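Local atomic coordinates of cysteine desulfurase (Elizabethkingia anophelis NUHP1, PDB entry 5VPR), a protein that probably uses covalently held pyridoxal 5'-phosphate to remove sulfur from L-cysteine, leaving L-alanine and passing the sulfur to a carrier. Residues Q13-Q18 and F390-T395; F19-E24 and T39-K44; L158-L163 and D190-K195; K172-N177 and S200-F205. One frame throughout, in Å; residues are numbered along the deposited sequence.

Contact 1. Residues Q13-Q18 and F390-T395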
# COMPACT_ATOMS: atom_id res chain seq x y z
N GLN A 13 11.51 -9.57 19.22
CA GLN A 13 10.66 -9.67 20.40
C GLN A 13 10.31 -8.29 20.94
O GLN A 13 9.19 -8.08 21.43
CB GLN A 13 11.34 -10.52 21.48
CG GLN A 13 11.37 -12.03 21.16
CD GLN A 13 9.99 -12.58 20.79
OE1 GLN A 13 9.00 -12.35 21.50
NE2 GLN A 13 9.92 -13.30 19.68
N GLU A 14 11.24 -7.34 20.88
CA GLU A 14 10.89 -5.98 21.27
C GLU A 14 9.84 -5.41 20.34
O GLU A 14 8.91 -4.72 20.77
CB GLU A 14 12.14 -5.10 21.30
CG GLU A 14 11.98 -3.80 22.08
CD GLU A 14 11.27 -2.72 21.28
OE1 GLU A 14 11.22 -2.81 20.04
OE2 GLU A 14 10.75 -1.76 21.91
N ILE A 15 9.95 -5.72 19.04
CA ILE A 15 8.96 -5.23 18.07
C ILE A 15 7.59 -5.80 18.38
O ILE A 15 6.59 -5.06 18.46
CB ILE A 15 9.39 -5.60 16.64
CG1 ILE A 15 10.71 -4.91 16.24
CG2 ILE A 15 8.27 -5.30 15.65
CD1 ILE A 15 10.71 -3.44 16.47
N ARG A 16 7.50 -7.13 18.57
CA ARG A 16 6.21 -7.77 18.78
C ARG A 16 5.56 -7.30 20.07
O ARG A 16 4.32 -7.27 20.17
CB ARG A 16 6.36 -9.30 18.80
CG ARG A 16 6.58 -9.94 17.43
CD ARG A 16 6.74 -11.46 17.51
NE ARG A 16 5.55 -12.15 18.00
CZ ARG A 16 4.52 -12.52 17.24
NH1 ARG A 16 4.52 -12.27 15.93
NH2 ARG A 16 3.48 -13.14 17.79
N SER A 17 6.36 -6.94 21.08
CA SER A 17 5.79 -6.45 22.33
C SER A 17 5.03 -5.14 22.14
O SER A 17 4.22 -4.78 23.00
CB SER A 17 6.90 -6.28 23.38
OG SER A 17 7.86 -5.32 22.96
N GLN A 18 5.26 -4.42 21.04
CA GLN A 18 4.55 -3.17 20.81
C GLN A 18 3.16 -3.36 20.21
O GLN A 18 2.41 -2.39 20.10
CB GLN A 18 5.38 -2.25 19.89
CG GLN A 18 6.79 -1.98 20.43
CD GLN A 18 7.63 -1.10 19.51
OE1 GLN A 18 7.17 -0.07 19.00
NE2 GLN A 18 8.88 -1.49 19.31
N PHE A 390 3.31 -10.70 4.81
CA PHE A 390 4.12 -10.46 6.00
C PHE A 390 4.20 -8.98 6.34
O PHE A 390 4.14 -8.10 5.47
CB PHE A 390 5.52 -11.04 5.80
CG PHE A 390 5.51 -12.50 5.45
CD1 PHE A 390 5.14 -13.44 6.40
CD2 PHE A 390 5.83 -12.93 4.18
CE1 PHE A 390 5.10 -14.79 6.10
CE2 PHE A 390 5.80 -14.28 3.87
CZ PHE A 390 5.44 -15.21 4.83
N ALA A 391 4.33 -8.72 7.64
CA ALA A 391 4.64 -7.41 8.20
C ALA A 391 5.84 -7.58 9.13
O ALA A 391 6.37 -8.68 9.29
CB ALA A 391 3.43 -6.79 8.91
N VAL A 392 6.24 -6.48 9.77
CA VAL A 392 7.51 -6.48 10.49
C VAL A 392 7.48 -7.38 11.72
O VAL A 392 8.52 -7.87 12.16
CB VAL A 392 7.89 -5.03 10.87
CG1 VAL A 392 6.92 -4.48 11.92
CG2 VAL A 392 9.33 -4.96 11.34
N TYR A 393 6.30 -7.62 12.29
CA TYR A 393 6.20 -8.38 13.53
C TYR A 393 6.11 -9.89 13.32
O TYR A 393 6.11 -10.64 14.30
CB TYR A 393 4.98 -7.90 14.34
CG TYR A 393 3.76 -7.60 13.49
CD1 TYR A 393 3.27 -6.31 13.38
CD2 TYR A 393 3.12 -8.62 12.79
CE1 TYR A 393 2.16 -6.02 12.60
CE2 TYR A 393 2.00 -8.35 12.00
CZ TYR A 393 1.53 -7.04 11.91
OH TYR A 393 0.43 -6.75 11.11
N ASN A 394 6.04 -10.35 12.07
CA ASN A 394 5.94 -11.78 11.83
C ASN A 394 7.30 -12.46 12.02
O ASN A 394 8.36 -11.83 11.92
CB ASN A 394 5.39 -12.04 10.43
CG ASN A 394 3.95 -11.59 10.29
OD1 ASN A 394 3.59 -10.89 9.34
ND2 ASN A 394 3.12 -11.99 11.24
N THR A 395 7.26 -13.76 12.33
CA THR A 395 8.44 -14.50 12.73
C THR A 395 8.63 -15.76 11.88
O THR A 395 7.69 -16.27 11.26
CB THR A 395 8.37 -14.92 14.21
OG1 THR A 395 7.36 -15.93 14.36
CG2 THR A 395 8.03 -13.74 15.10
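One charged hydrogen bond joins the N-terminal helix to the loop at 390-395. R16 NH1 donates to Y393 O over 2.8 Å, and the oxygen lies close to the guanidinium plane, at its edge. The bond is moderately straight, with 155° at the hydrogen, although the nitrogen stands above the carbonyl plane instead of on a lone pair. The chain of R16 reaches this position by a bend at its third torsion (chi3 64°), which brings the NH1 edge of the guanidinium to the Y393 carbonyl. NH1 itself is also salt-bridged to E398, so a backbone oxygen and a carboxylate both hold this nitrogen and limit the turning of the group.

The peptide that R16 grips belongs to a type I beta turn, A391 to N394, which leads from strand 386-389 to helix 396-413 in this class-V aminotransferase fold. N394 OD1 braces the turn from within, accepting from A391 N on an in-plane lone pair at 2.9 Å. T395 occupies the N-cap of the following helix, its OG1 taking the backbone N of E398.

Apolar contacts flank the polar pair. The methyl CG2 of T395 meets R16 CD at 3.6 Å, the two side chains crossing nearly at right angles, while R16 CG passes Y393 CB at 4.0 Å. One residue earlier in the helix, I15 sends CG2, anti to its backbone N, against V392 CG1 at 4.1 Å. The Y393 ring leads away from the helix, carrying its hydroxyl to N36 and Q41; F299 of helix 287-303 packs against V392.

Contact 2. Residues F19-E24 and T39-K44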
# COMPACT_ATOMS: atom_id res chain seq x y z
N PHE A 19 2.78 -4.59 19.83
CA PHE A 19 1.52 -4.83 19.14
C PHE A 19 0.58 -5.64 20.01
O PHE A 19 0.68 -6.88 20.04
CB PHE A 19 1.76 -5.54 17.81
CG PHE A 19 2.44 -4.68 16.80
CD1 PHE A 19 3.82 -4.53 16.82
CD2 PHE A 19 1.71 -3.99 15.86
CE1 PHE A 19 4.45 -3.71 15.89
CE2 PHE A 19 2.33 -3.17 14.94
CZ PHE A 19 3.70 -3.03 14.95
N PRO A 20 -0.34 -5.01 20.74
CA PRO A 20 -1.14 -5.77 21.71
C PRO A 20 -1.97 -6.87 21.07
O PRO A 20 -2.09 -7.95 21.66
CB PRO A 20 -2.02 -4.69 22.36
CG PRO A 20 -1.96 -3.52 21.44
CD PRO A 20 -0.60 -3.57 20.81
N ILE A 21 -2.50 -6.66 19.86
CA ILE A 21 -3.35 -7.68 19.25
C ILE A 21 -2.59 -8.99 19.01
O ILE A 21 -3.22 -10.05 18.83
CB ILE A 21 -3.98 -7.15 17.95
CG1 ILE A 21 -5.28 -7.92 17.64
CG2 ILE A 21 -3.01 -7.27 16.77
CD1 ILE A 21 -6.00 -7.39 16.38
N LEU A 22 -1.26 -8.96 19.02
CA LEU A 22 -0.53 -10.20 18.78
C LEU A 22 -0.75 -11.23 19.88
O LEU A 22 -0.60 -12.42 19.62
CB LEU A 22 0.96 -9.91 18.61
CG LEU A 22 1.27 -9.13 17.33
CD1 LEU A 22 2.75 -9.19 16.99
CD2 LEU A 22 0.42 -9.61 16.14
N GLN A 23 -1.13 -10.80 21.09
CA GLN A 23 -1.45 -11.70 22.19
C GLN A 23 -2.83 -12.32 22.07
O GLN A 23 -3.17 -13.19 22.88
CB GLN A 23 -1.34 -10.97 23.54
CG GLN A 23 0.04 -10.50 23.85
CD GLN A 23 1.09 -11.51 23.45
OE1 GLN A 23 1.83 -11.31 22.48
NE2 GLN A 23 1.14 -12.62 24.17
N GLU A 24 -3.62 -11.90 21.10
CA GLU A 24 -4.98 -12.40 20.93
C GLU A 24 -4.97 -13.87 20.53
O GLU A 24 -4.03 -14.35 19.89
CB GLU A 24 -5.70 -11.56 19.87
CG GLU A 24 -7.21 -11.53 19.96
CD GLU A 24 -7.72 -10.74 21.15
OE1 GLU A 24 -6.90 -10.13 21.88
OE2 GLU A 24 -8.95 -10.71 21.34
N THR A 39 -4.66 -5.62 5.61
CA THR A 39 -4.46 -4.49 6.50
C THR A 39 -3.44 -4.91 7.55
O THR A 39 -3.28 -6.10 7.84
CB THR A 39 -5.78 -4.02 7.15
OG1 THR A 39 -5.58 -2.70 7.68
CG2 THR A 39 -6.24 -4.96 8.29
N SER A 40 -2.72 -3.92 8.07
CA SER A 40 -1.71 -4.21 9.08
C SER A 40 -2.27 -4.00 10.48
O SER A 40 -3.31 -3.35 10.67
CB SER A 40 -0.49 -3.32 8.89
OG SER A 40 -0.81 -1.95 9.03
N GLN A 41 -1.57 -4.58 11.47
CA GLN A 41 -1.85 -4.38 12.88
C GLN A 41 -1.08 -3.16 13.40
O GLN A 41 -0.17 -2.66 12.74
CB GLN A 41 -1.51 -5.65 13.68
CG GLN A 41 -2.28 -6.89 13.23
CD GLN A 41 -3.79 -6.69 13.27
OE1 GLN A 41 -4.31 -5.73 13.87
NE2 GLN A 41 -4.52 -7.59 12.60
N LYS A 42 -1.46 -2.67 14.59
CA LYS A 42 -1.02 -1.33 14.99
C LYS A 42 -0.14 -1.39 16.23
O LYS A 42 -0.48 -2.08 17.19
CB LYS A 42 -2.21 -0.39 15.31
CG LYS A 42 -3.41 -0.45 14.37
CD LYS A 42 -3.02 -0.22 12.93
CE LYS A 42 -4.19 -0.55 11.99
NZ LYS A 42 -3.72 -0.51 10.56
N PRO A 43 0.94 -0.62 16.27
CA PRO A 43 1.77 -0.56 17.48
C PRO A 43 1.19 0.41 18.50
O PRO A 43 0.39 1.29 18.18
CB PRO A 43 3.12 -0.06 16.95
CG PRO A 43 2.72 0.87 15.82
CD PRO A 43 1.45 0.27 15.20
N LYS A 44 1.62 0.23 19.75
CA LYS A 44 1.06 1.00 20.86
C LYS A 44 1.27 2.50 20.69
O LYS A 44 0.39 3.30 21.02
CB LYS A 44 1.64 0.51 22.20
O HOH W 1 -1.80 -4.33 17.83
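The backbones of 19-24 and 39-44 come closest where the CA atoms of F19 and P43 lie 4.6 Å apart, just before the 3-10 turn 20-23 and at the N-cap of helix 44-56. No direct hydrogen bond spans the two segments; a single water does so instead, donating to K42 O at 2.7 Å and accepting from I21 N.

F19 and Q41 carry the largest shares of the packing. With CG anti to its carbonyl carbon (chi1 -69°), the F19 ring slides alongside the K42-P43 peptide, pointing the same way as the proline. P43 CB sits over one face of the F19 ring, 3.9 Å from the centroid and 24° off the normal, a CH-pi contact. The rim is occupied as well: F19 CE2 approaches P43 N at 3.2 Å, and the backbone between Q41 and K42 lies at the edge, in the ring plane. Y393, edge-to-face, and F299 also pack against this ring.

A second, more peripheral pairing joins I21 and Q41, whose side chains cross at about a right angle. The Q41 chain bends at its second torsion (chi2 -56°), folding the amide back so that Q41 OE1 touches I21 CD1 at 3.5 Å and stands equally close to CG2. K42 turns the other way: its NZ bonds to S40 O at 2.9 Å and to G236 O, gripped by two carbonyls.

This CH-pi contact and the bridging water are loop-to-loop packing, joining the 3-10 turn 20-23 near the N-terminus to the loop that starts helix 44-56 in the class-V aminotransferase fold.

Contact 3. Residues L158-L163 and D190-K195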
# COMPACT_ATOMS: atom_id res chain seq x y z
N LEU A 158 4.19 -7.24 -15.56
CA LEU A 158 3.62 -6.37 -16.58
C LEU A 158 4.35 -6.50 -17.90
O LEU A 158 5.58 -6.65 -17.94
CB LEU A 158 3.65 -4.91 -16.12
CG LEU A 158 2.65 -4.51 -15.03
CD1 LEU A 158 2.81 -3.03 -14.64
CD2 LEU A 158 1.23 -4.80 -15.48
N GLN A 159 3.60 -6.45 -19.00
CA GLN A 159 4.18 -6.40 -20.35
C GLN A 159 4.43 -4.93 -20.70
O GLN A 159 3.70 -4.31 -21.49
CB GLN A 159 3.27 -7.09 -21.35
N ILE A 160 5.48 -4.36 -20.10
CA ILE A 160 5.66 -2.92 -20.18
C ILE A 160 6.20 -2.46 -21.52
O ILE A 160 6.13 -1.26 -21.82
CB ILE A 160 6.60 -2.38 -19.08
CG1 ILE A 160 8.02 -2.92 -19.25
CG2 ILE A 160 6.04 -2.73 -17.71
CD1 ILE A 160 9.02 -2.24 -18.36
N ASP A 161 6.73 -3.37 -22.33
CA ASP A 161 7.21 -2.97 -23.64
C ASP A 161 6.08 -2.56 -24.58
O ASP A 161 6.35 -1.99 -25.64
CB ASP A 161 8.06 -4.10 -24.25
CG ASP A 161 9.44 -4.21 -23.62
OD1 ASP A 161 9.95 -3.18 -23.10
OD2 ASP A 161 10.03 -5.32 -23.64
N VAL A 162 4.83 -2.80 -24.20
CA VAL A 162 3.72 -2.27 -24.99
C VAL A 162 3.73 -0.74 -24.99
O VAL A 162 3.25 -0.11 -25.94
CB VAL A 162 2.39 -2.85 -24.46
CG1 VAL A 162 1.84 -2.03 -23.29
CG2 VAL A 162 1.39 -2.94 -25.58
N LEU A 163 4.30 -0.12 -23.95
CA LEU A 163 4.38 1.34 -23.91
C LEU A 163 5.17 1.89 -25.09
O LEU A 163 4.89 3.01 -25.54
CB LEU A 163 5.01 1.80 -22.59
CG LEU A 163 4.27 1.38 -21.31
CD1 LEU A 163 4.99 1.86 -20.06
CD2 LEU A 163 2.86 1.90 -21.35
N ASP A 190 10.83 2.43 -12.23
CA ASP A 190 11.82 3.38 -12.75
C ASP A 190 11.97 3.25 -14.26
O ASP A 190 12.12 4.26 -14.97
CB ASP A 190 13.17 3.17 -12.07
CG ASP A 190 13.17 3.63 -10.62
OD1 ASP A 190 12.21 4.32 -10.22
OD2 ASP A 190 14.13 3.29 -9.89
N GLU A 191 11.93 2.02 -14.77
CA GLU A 191 11.96 1.81 -16.21
C GLU A 191 10.70 2.35 -16.87
O GLU A 191 10.76 2.96 -17.95
CB GLU A 191 12.12 0.32 -16.49
CG GLU A 191 12.40 -0.02 -17.92
CD GLU A 191 12.47 -1.51 -18.10
OE1 GLU A 191 12.32 -2.00 -19.25
OE2 GLU A 191 12.67 -2.20 -17.08
N ILE A 192 9.54 2.13 -16.25
CA ILE A 192 8.27 2.63 -16.80
C ILE A 192 8.29 4.15 -16.89
O ILE A 192 7.96 4.73 -17.93
CB ILE A 192 7.08 2.13 -15.96
CG1 ILE A 192 6.93 0.61 -16.05
CG2 ILE A 192 5.79 2.86 -16.36
CD1 ILE A 192 5.87 0.04 -15.08
N ILE A 193 8.66 4.82 -15.80
CA ILE A 193 8.69 6.29 -15.77
C ILE A 193 9.66 6.82 -16.81
O ILE A 193 9.34 7.76 -17.55
CB ILE A 193 9.03 6.78 -14.36
CG1 ILE A 193 7.85 6.53 -13.41
CG2 ILE A 193 9.35 8.27 -14.37
CD1 ILE A 193 8.15 6.90 -11.99
N ARG A 194 10.84 6.22 -16.91
CA ARG A 194 11.79 6.62 -17.95
C ARG A 194 11.16 6.52 -19.33
O ARG A 194 11.29 7.45 -20.14
CB ARG A 194 13.06 5.76 -17.86
CG ARG A 194 14.34 6.54 -18.01
CD ARG A 194 15.57 5.63 -17.98
NE ARG A 194 15.51 4.67 -16.89
CZ ARG A 194 15.40 3.36 -17.06
NH1 ARG A 194 15.37 2.86 -18.29
NH2 ARG A 194 15.34 2.55 -16.00
N LYS A 195 10.48 5.41 -19.62
CA LYS A 195 9.80 5.29 -20.91
C LYS A 195 8.72 6.35 -21.08
O LYS A 195 8.61 6.95 -22.16
CB LYS A 195 9.17 3.90 -21.08
CG LYS A 195 10.13 2.74 -21.27
CD LYS A 195 9.36 1.42 -21.12
CE LYS A 195 10.23 0.19 -21.41
NZ LYS A 195 10.94 0.32 -22.71
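I160 holds CG1 in the crowded position between its backbone N and carbonyl carbon (chi1 65°), so its two branches part towards different residues of the helix. I160 CG2, anti to the carbonyl carbon, packs on I192 CD1 at 3.8 Å. The other branch runs on to I160 CD1, which meets the carboxylate end of E191, 3.4 Å from E191 OE1. E191 comes to this methyl with CG anti to its backbone N (chi1 -170°) and the chain extended beyond, crossing I160 at about a right angle.

I192 serves both ends of the segment. I192 CG2 touches L163 CD1 at 3.9 Å, the chains crossing obliquely, and I192 CD1 stands more loosely at 4.4 Å from L158 CD1.

At the outer margin the chemistry becomes ionic. K195 stays extended until its last torsion (chi4 -51°), where the bend swings the ammonium towards D161; K195 NZ reaches D161 OD1 at 3.7 Å, a long salt bridge. D164 is a further salt-bridge partner of the same lysine. Since E191 OE1 lies 4.7 Å from D161 OD1, the nearby ammonium probably eases the repulsion between these two carboxylates.

Beneath this layer L158 and L163 rest on strands 121-125 and 146-150, while I192 reaches V176 of strand 171-177. The contact thus packs helix 189-199 beside the segment that turns into helix 163-166, both lying on one side of the central sheet: the layered alpha/beta packing of the large domain in fold-type I PLP enzymes.

Contact 4. Residues K172-N177 and S200-F205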
# COMPACT_ATOMS: atom_id res chain seq x y z
N LYS A 172 -2.09 11.21 -21.89
CA LYS A 172 -2.16 12.27 -20.91
C LYS A 172 -1.94 11.81 -19.48
O LYS A 172 -1.56 12.62 -18.63
CB LYS A 172 -3.51 12.98 -21.00
CG LYS A 172 -3.75 13.66 -22.34
CD LYS A 172 -2.55 14.53 -22.73
CE LYS A 172 -2.66 15.08 -24.14
NZ LYS A 172 -3.76 16.07 -24.26
N LEU A 173 -2.16 10.53 -19.19
CA LEU A 173 -1.97 10.03 -17.84
C LEU A 173 -1.65 8.54 -17.89
O LEU A 173 -2.28 7.79 -18.64
CB LEU A 173 -3.20 10.27 -16.96
CG LEU A 173 -2.90 9.93 -15.49
CD1 LEU A 173 -3.21 11.07 -14.56
CD2 LEU A 173 -3.65 8.68 -15.07
N VAL A 174 -0.66 8.15 -17.12
CA VAL A 174 -0.26 6.76 -16.96
C VAL A 174 -0.33 6.46 -15.47
O VAL A 174 0.25 7.20 -14.66
CB VAL A 174 1.15 6.48 -17.50
CG1 VAL A 174 1.55 5.02 -17.25
CG2 VAL A 174 1.24 6.84 -18.99
N SER A 175 -1.04 5.40 -15.11
CA SER A 175 -1.21 5.04 -13.71
C SER A 175 -0.77 3.59 -13.52
O SER A 175 -1.30 2.69 -14.17
CB SER A 175 -2.66 5.21 -13.26
OG SER A 175 -2.78 4.75 -11.93
N VAL A 176 0.18 3.38 -12.61
CA VAL A 176 0.74 2.06 -12.37
C VAL A 176 0.81 1.83 -10.86
O VAL A 176 1.18 2.74 -10.11
CB VAL A 176 2.15 1.91 -13.01
CG1 VAL A 176 2.69 0.50 -12.83
CG2 VAL A 176 2.14 2.28 -14.48
N ASN A 177 0.46 0.62 -10.42
CA ASN A 177 0.74 0.25 -9.03
C ASN A 177 2.20 -0.17 -8.88
O ASN A 177 2.75 -0.89 -9.73
CB ASN A 177 -0.20 -0.88 -8.56
N SER A 200 6.38 10.70 -24.13
CA SER A 200 5.07 11.31 -23.92
C SER A 200 5.22 12.48 -22.97
O SER A 200 6.24 12.62 -22.29
CB SER A 200 4.07 10.31 -23.34
OG SER A 200 4.23 10.27 -21.94
N ASN A 201 4.18 13.31 -22.92
CA ASN A 201 4.02 14.36 -21.92
C ASN A 201 2.95 13.99 -20.89
O ASN A 201 2.33 14.86 -20.29
CB ASN A 201 3.67 15.70 -22.57
CG ASN A 201 4.88 16.38 -23.22
OD1 ASN A 201 6.01 16.22 -22.75
ND2 ASN A 201 4.65 17.13 -24.29
N ALA A 202 2.73 12.69 -20.68
CA ALA A 202 1.71 12.23 -19.75
C ALA A 202 2.10 12.51 -18.30
O ALA A 202 3.27 12.51 -17.94
CB ALA A 202 1.49 10.71 -19.92
N PHE A 203 1.09 12.75 -17.46
CA PHE A 203 1.29 12.69 -16.02
C PHE A 203 1.45 11.24 -15.58
O PHE A 203 0.86 10.32 -16.15
CB PHE A 203 0.10 13.31 -15.27
CG PHE A 203 -0.06 14.81 -15.44
CD1 PHE A 203 -1.23 15.44 -15.06
CD2 PHE A 203 0.97 15.58 -15.98
CE1 PHE A 203 -1.39 16.82 -15.22
CE2 PHE A 203 0.82 16.95 -16.14
CZ PHE A 203 -0.36 17.57 -15.76
N ILE A 204 2.24 11.03 -14.53
CA ILE A 204 2.52 9.70 -14.02
C ILE A 204 1.95 9.56 -12.61
O ILE A 204 2.42 10.21 -11.67
CB ILE A 204 4.02 9.39 -14.02
CG1 ILE A 204 4.57 9.50 -15.45
CG2 ILE A 204 4.27 8.01 -13.42
CD1 ILE A 204 6.04 9.32 -15.52
N PHE A 205 0.97 8.67 -12.45
CA PHE A 205 0.36 8.39 -11.15
C PHE A 205 0.87 7.04 -10.66
O PHE A 205 0.64 6.02 -11.32
CB PHE A 205 -1.17 8.39 -11.26
CG PHE A 205 -1.90 8.23 -9.94
CD1 PHE A 205 -2.56 9.31 -9.37
CD2 PHE A 205 -1.97 7.00 -9.31
CE1 PHE A 205 -3.27 9.17 -8.17
CE2 PHE A 205 -2.68 6.86 -8.10
CZ PHE A 205 -3.32 7.95 -7.54
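Four backbone hydrogen bonds knit strand 172-177 to the strand entered at F203. Three run nearly along the C=O axis: V174 N to F203 O, F205 N to V174 O, both 2.8 Å, and V176 N to F205 O. The fourth, F203 N to K172 O at 2.9 Å, differs, its donor standing well above the carbonyl plane, where the chain is only just entering the sheet. CA-H...O contacts accompany these bonds, the shortest from S175 CA to F205 O at 3.2 Å.

Side chains alternate between the faces. L173, S175, F203 and F205 share one; there L173 CD1 packs on F203 CB at 4.1 Å, and S175 OG, anti to its backbone N, lies 3.5 Å from F205 CD2. W136 of helix 134-142 touches L173 and S175. On the other face I204 sits against helix 189-199, and V174 CG2 meets A202 CB at 4.0 Å.

Further out, S200 OG accepts from A202 N at 3.1 Å, an ST turn that shapes the approach to the strand, and the K172 ammonium pairs with D120.

Parallel strands inclined at 20° to each other, connected through helix 189-199, form a beta-alpha-beta crossover in the seven-stranded sheet of the PLP-binding large domain.

Overall arrangement
Contacts 1 and 2 adjoin, their centres about 9 Å apart, and both involve the N-terminal region: Y393 CB packs on L22 CD1, and Q18 O probably accepts a hydrogen bond from K44 N. Contacts 3 and 4 lie on the opposite side of the chain's centre. Contact 4 pairs the two strands of the crossover, and contact 3 packs its helix 189-199 against 158-163; I193 on I204 and L158 on V176 join them. Burial divides each pair, contacts 1 and 4 being buried, contacts 2 and 3 partly so. Chemistry follows place: regular backbone bonding within the sheet, aliphatic packing with an ionic fringe above it, an arginine on a turn carbonyl, and ring packing with water between loops.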